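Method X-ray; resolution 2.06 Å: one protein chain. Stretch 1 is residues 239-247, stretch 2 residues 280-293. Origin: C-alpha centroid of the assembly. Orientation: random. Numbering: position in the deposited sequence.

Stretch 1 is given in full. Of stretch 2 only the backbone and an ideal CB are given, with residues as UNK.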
# COMPACT_ATOMS: atom_id res chain seq x y z
N SER A 239 -5.02 7.58 -8.67
CA SER A 239 -6.39 8.02 -8.43
C SER A 239 -6.40 9.53 -8.23
O SER A 239 -5.47 10.09 -7.63
CB SER A 239 -7.00 7.33 -7.21
OG SER A 239 -8.40 7.58 -7.13
N TYR A 240 -7.44 10.19 -8.74
CA TYR A 240 -7.58 11.64 -8.64
C TYR A 240 -8.24 12.11 -7.36
O TYR A 240 -9.22 11.53 -6.90
CB TYR A 240 -8.42 12.17 -9.80
CG TYR A 240 -7.68 12.40 -11.09
CD1 TYR A 240 -7.06 13.63 -11.34
CD2 TYR A 240 -7.63 11.42 -12.08
CE1 TYR A 240 -6.40 13.86 -12.55
CE2 TYR A 240 -6.97 11.65 -13.29
CZ TYR A 240 -6.36 12.87 -13.51
OH TYR A 240 -5.73 13.10 -14.71
N ASN A 241 -7.68 13.17 -6.77
CA ASN A 241 -8.31 13.77 -5.60
C ASN A 241 -9.60 14.31 -6.21
O ASN A 241 -9.61 14.70 -7.38
CB ASN A 241 -7.46 14.93 -5.05
CG ASN A 241 -6.61 14.53 -3.85
OD1 ASN A 241 -6.58 13.37 -3.44
ND2 ASN A 241 -5.93 15.51 -3.27
N LEU A 242 -10.68 14.32 -5.45
CA LEU A 242 -11.96 14.82 -5.94
C LEU A 242 -12.67 15.54 -4.80
O LEU A 242 -12.81 14.98 -3.71
CB LEU A 242 -12.83 13.66 -6.44
CG LEU A 242 -14.10 14.04 -7.20
CD1 LEU A 242 -13.74 14.39 -8.64
CD2 LEU A 242 -15.09 12.88 -7.18
N ALA A 243 -13.11 16.77 -5.03
CA ALA A 243 -13.76 17.52 -3.96
C ALA A 243 -15.00 18.28 -4.39
O ALA A 243 -15.22 18.54 -5.58
CB ALA A 243 -12.76 18.48 -3.34
N ALA A 244 -15.81 18.63 -3.40
CA ALA A 244 -17.03 19.39 -3.60
C ALA A 244 -17.30 20.21 -2.34
O ALA A 244 -17.23 21.43 -2.37
CB ALA A 244 -18.21 18.44 -3.88
N MET A 245 -17.59 19.52 -1.23
CA MET A 245 -17.88 20.19 0.04
C MET A 245 -17.02 19.71 1.20
O MET A 245 -16.36 18.68 1.12
CB MET A 245 -19.33 19.96 0.46
CG MET A 245 -20.37 20.03 -0.63
SD MET A 245 -21.97 19.57 0.06
CE MET A 245 -21.90 17.78 -0.06
N SER A 246 -17.09 20.47 2.28
CA SER A 246 -16.40 20.17 3.53
C SER A 246 -17.25 20.87 4.58
O SER A 246 -17.52 22.07 4.48
CB SER A 246 -14.97 20.73 3.56
OG SER A 246 -14.05 19.83 2.95
N PHE A 247 -17.71 20.10 5.56
CA PHE A 247 -18.55 20.64 6.62
C PHE A 247 -18.51 19.76 7.86
O PHE A 247 -18.06 18.62 7.82
CB PHE A 247 -20.00 20.81 6.13
CG PHE A 247 -20.67 19.52 5.67
CD1 PHE A 247 -21.10 18.57 6.59
CD2 PHE A 247 -20.89 19.29 4.31
CE1 PHE A 247 -21.75 17.40 6.17
CE2 PHE A 247 -21.54 18.12 3.88
CZ PHE A 247 -21.97 17.18 4.81
N UNK A 280 -8.33 13.83 6.43
CA UNK A 280 -8.26 15.28 6.19
C UNK A 280 -9.63 15.93 6.39
O UNK A 280 -10.64 15.24 6.48
CB UNK A 280 -7.75 15.57 4.78
N UNK A 281 -9.65 17.26 6.45
CA UNK A 281 -10.89 18.00 6.62
C UNK A 281 -11.41 18.47 5.26
O UNK A 281 -12.63 18.49 5.03
CB UNK A 281 -10.68 19.19 7.56
N UNK A 282 -10.49 18.85 4.38
CA UNK A 282 -10.84 19.33 3.04
C UNK A 282 -9.79 18.85 2.02
O UNK A 282 -8.63 18.64 2.38
CB UNK A 282 -10.94 20.86 3.03
N UNK A 283 -10.20 18.72 0.77
CA UNK A 283 -9.33 18.21 -0.30
C UNK A 283 -9.08 19.16 -1.47
O UNK A 283 -10.00 19.84 -1.93
CB UNK A 283 -9.94 16.92 -0.85
N UNK A 284 -7.85 19.19 -1.97
CA UNK A 284 -7.50 20.02 -3.13
C UNK A 284 -7.56 19.13 -4.37
O UNK A 284 -6.69 18.29 -4.58
CB UNK A 284 -6.12 20.66 -2.97
N UNK A 285 -8.58 19.33 -5.21
CA UNK A 285 -8.73 18.52 -6.41
C UNK A 285 -8.42 19.26 -7.70
O UNK A 285 -9.05 19.01 -8.73
CB UNK A 285 -10.16 17.97 -6.48
N UNK A 286 -7.43 20.15 -7.66
CA UNK A 286 -7.05 20.94 -8.84
C UNK A 286 -6.64 20.13 -10.08
O UNK A 286 -6.96 20.51 -11.20
CB UNK A 286 -5.89 21.86 -8.46
N UNK A 287 -5.93 19.02 -9.88
CA UNK A 287 -5.51 18.21 -11.03
C UNK A 287 -6.72 17.65 -11.78
O UNK A 287 -6.71 17.56 -13.01
CB UNK A 287 -4.60 17.07 -10.57
N UNK A 288 -7.75 17.26 -11.05
CA UNK A 288 -8.96 16.72 -11.68
C UNK A 288 -9.65 17.79 -12.51
O UNK A 288 -10.06 17.55 -13.65
CB UNK A 288 -9.92 16.17 -10.62
N UNK A 289 -9.78 18.98 -11.94
CA UNK A 289 -10.43 20.09 -12.64
C UNK A 289 -9.62 20.52 -13.86
O UNK A 289 -10.18 20.86 -14.90
CB UNK A 289 -10.62 21.28 -11.69
N UNK A 290 -8.30 20.50 -13.73
CA UNK A 290 -7.41 20.90 -14.82
C UNK A 290 -7.29 19.84 -15.92
O UNK A 290 -7.37 20.17 -17.11
CB UNK A 290 -6.02 21.21 -14.26
N UNK A 291 -7.12 18.58 -15.54
CA UNK A 291 -6.96 17.50 -16.51
C UNK A 291 -8.21 17.12 -17.30
O UNK A 291 -8.14 16.98 -18.53
CB UNK A 291 -6.45 16.26 -15.78
N UNK A 292 -9.33 16.93 -16.62
CA UNK A 292 -10.55 16.55 -17.34
C UNK A 292 -11.77 17.42 -17.04
O UNK A 292 -12.91 16.98 -17.21
CB UNK A 292 -10.89 15.10 -17.01
N UNK A 293 -11.53 18.66 -16.63
CA UNK A 293 -12.59 19.62 -16.36
C UNK A 293 -13.60 19.26 -15.27
O UNK A 293 -14.79 19.54 -15.42
CB UNK A 293 -13.36 19.86 -17.66

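Position 280 lies out of reach of stretch 1; its phi of -68° admits proline among others, and Pro-280 is deposited. At 281 the ideal CB points sideways with nothing near, so the side chain is loosely specified: Ala-281 offers its carbonyl O to Ser-246 OG, a hydrogen bond of 2.9 Å. At 282 the ideal CB sits a tight 3.3 Å from Ser-246 OG, which favours a small residue or one whose chain turns aside; Ser-282, with chi1 p, bonds elsewhere in the structure.

Position 283 points toward stretch 1, its ideal CB 4.1 Å from Ala-243 CB, in extended backbone geometry that suits a beta-branched aliphatic residue such as valine or isoleucine. Ile-283 packs its CB on that methyl and brings CG2 to 3.5 Å from Asn-241 ND2. Its backbone N donates to a water that in turn donates to Ser-246 OG.

At 284 CB points away, so polar residues fit. Asp-284 OD2 accepts from the backbone N of 286 (3.0 Å), while Asp-284 O receives Asn-241 ND2 at 3.2 Å.

Position 285 precedes the helix and aims CB at stretch 1, 3.5 Å from Ala-243 N. That donor calls for a short acceptor: aspartate, asparagine or perhaps serine. Asp-285 takes the bond with OD1, 2.8 Å from Ala-243 N.

Position 286 opens the helix facing away, where a small polar residue is at ease; Ser-286 OG donates to Asp-284 OD2. At 287 CB lies near the tyrosine ring but a longer chain can lead away, so several residues would suit; Gln-287 CB lies 4.2 Å from Tyr-240 CE1, and its amide extends away from the ring. At 288 CB is 3.6 Å from Asn-241 O and 3.9 Å from Tyr-240 CD1, leaving space for little more than a methyl: Ala-288 suits it.

Position 289 points away, but a long chain could return toward 285. Arg-289 does so, its NE forming a salt bridge with Asp-285 OD2 at 2.7 Å and thus bracing the carboxylate that holds Ala-243. Position 290 points sideways, free of stretch 1, so most helix-compatible residues would do; Glu-290 makes no contact there.

At 291 CB lies 3.4 Å from Tyr-240 OH, inviting an acceptor; Asp-291 OD2 receives that hydroxyl at 2.7 Å. Position 292 points toward stretch 1 with no neighbour near its CB, so a large side chain is needed to reach Tyr-240 and Leu-242. Trp-292 sets its edge against the tyrosine face, planes at 86°, and its CH2 meets Leu-242 CD1 at 3.9 Å. Position 293 has positive phi, tolerating glycine, asparagine or aspartate; Asp-293 lies out of reach.

Stretch 2 (280-293) PASIDDSQAREDWD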
# COMPACT_ATOMS: atom_id res chain seq x y z
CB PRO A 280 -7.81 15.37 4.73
CG PRO A 280 -7.04 14.10 4.53
CD PRO A 280 -7.91 13.09 5.23
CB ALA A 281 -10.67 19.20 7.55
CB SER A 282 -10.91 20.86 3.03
OG SER A 282 -9.66 21.42 3.38
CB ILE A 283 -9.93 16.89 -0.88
CG1 ILE A 283 -10.09 15.84 0.23
CG2 ILE A 283 -9.07 16.37 -2.02
CD1 ILE A 283 -8.79 15.32 0.79
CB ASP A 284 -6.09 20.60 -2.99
CG ASP A 284 -5.66 21.42 -4.20
OD1 ASP A 284 -4.53 21.96 -4.20
OD2 ASP A 284 -6.44 21.52 -5.17
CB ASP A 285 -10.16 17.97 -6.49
CG ASP A 285 -11.19 19.07 -6.62
OD1 ASP A 285 -12.38 18.74 -6.81
OD2 ASP A 285 -10.83 20.27 -6.54
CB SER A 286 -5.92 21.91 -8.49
OG SER A 286 -6.39 22.91 -7.59
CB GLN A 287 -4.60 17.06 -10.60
CG GLN A 287 -3.14 17.44 -10.34
CD GLN A 287 -2.91 18.06 -8.96
OE1 GLN A 287 -1.77 18.32 -8.57
NE2 GLN A 287 -3.99 18.28 -8.22
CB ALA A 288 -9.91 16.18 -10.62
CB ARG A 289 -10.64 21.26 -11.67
CG ARG A 289 -11.42 20.87 -10.42
CD ARG A 289 -11.75 22.04 -9.50
NE ARG A 289 -12.42 21.57 -8.29
CZ ARG A 289 -13.71 21.76 -8.00
NH1 ARG A 289 -14.50 22.45 -8.81
NH2 ARG A 289 -14.21 21.23 -6.89
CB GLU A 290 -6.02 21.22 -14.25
CG GLU A 290 -4.92 21.39 -15.29
CD GLU A 290 -3.56 21.67 -14.67
OE1 GLU A 290 -2.56 21.72 -15.41
OE2 GLU A 290 -3.50 21.85 -13.43
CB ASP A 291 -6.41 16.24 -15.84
CG ASP A 291 -5.01 16.44 -15.29
OD1 ASP A 291 -4.37 17.47 -15.61
OD2 ASP A 291 -4.54 15.55 -14.54
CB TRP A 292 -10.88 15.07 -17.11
CG TRP A 292 -10.75 14.58 -15.70
CD1 TRP A 292 -9.61 14.18 -15.07
CD2 TRP A 292 -11.82 14.40 -14.75
NE1 TRP A 292 -9.89 13.75 -13.79
CE2 TRP A 292 -11.24 13.88 -13.57
CE3 TRP A 292 -13.20 14.63 -14.79
CZ2 TRP A 292 -12.00 13.57 -12.44
CZ3 TRP A 292 -13.96 14.33 -13.66
CH2 TRP A 292 -13.36 13.81 -12.50
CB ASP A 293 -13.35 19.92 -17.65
CG ASP A 293 -12.52 20.70 -18.64
OD1 ASP A 293 -12.06 21.80 -18.28
OD2 ASP A 293 -12.34 20.22 -19.78
O HOH W 1 -7.17 16.05 -8.32
O HOH W 2 -13.16 19.13 0.37
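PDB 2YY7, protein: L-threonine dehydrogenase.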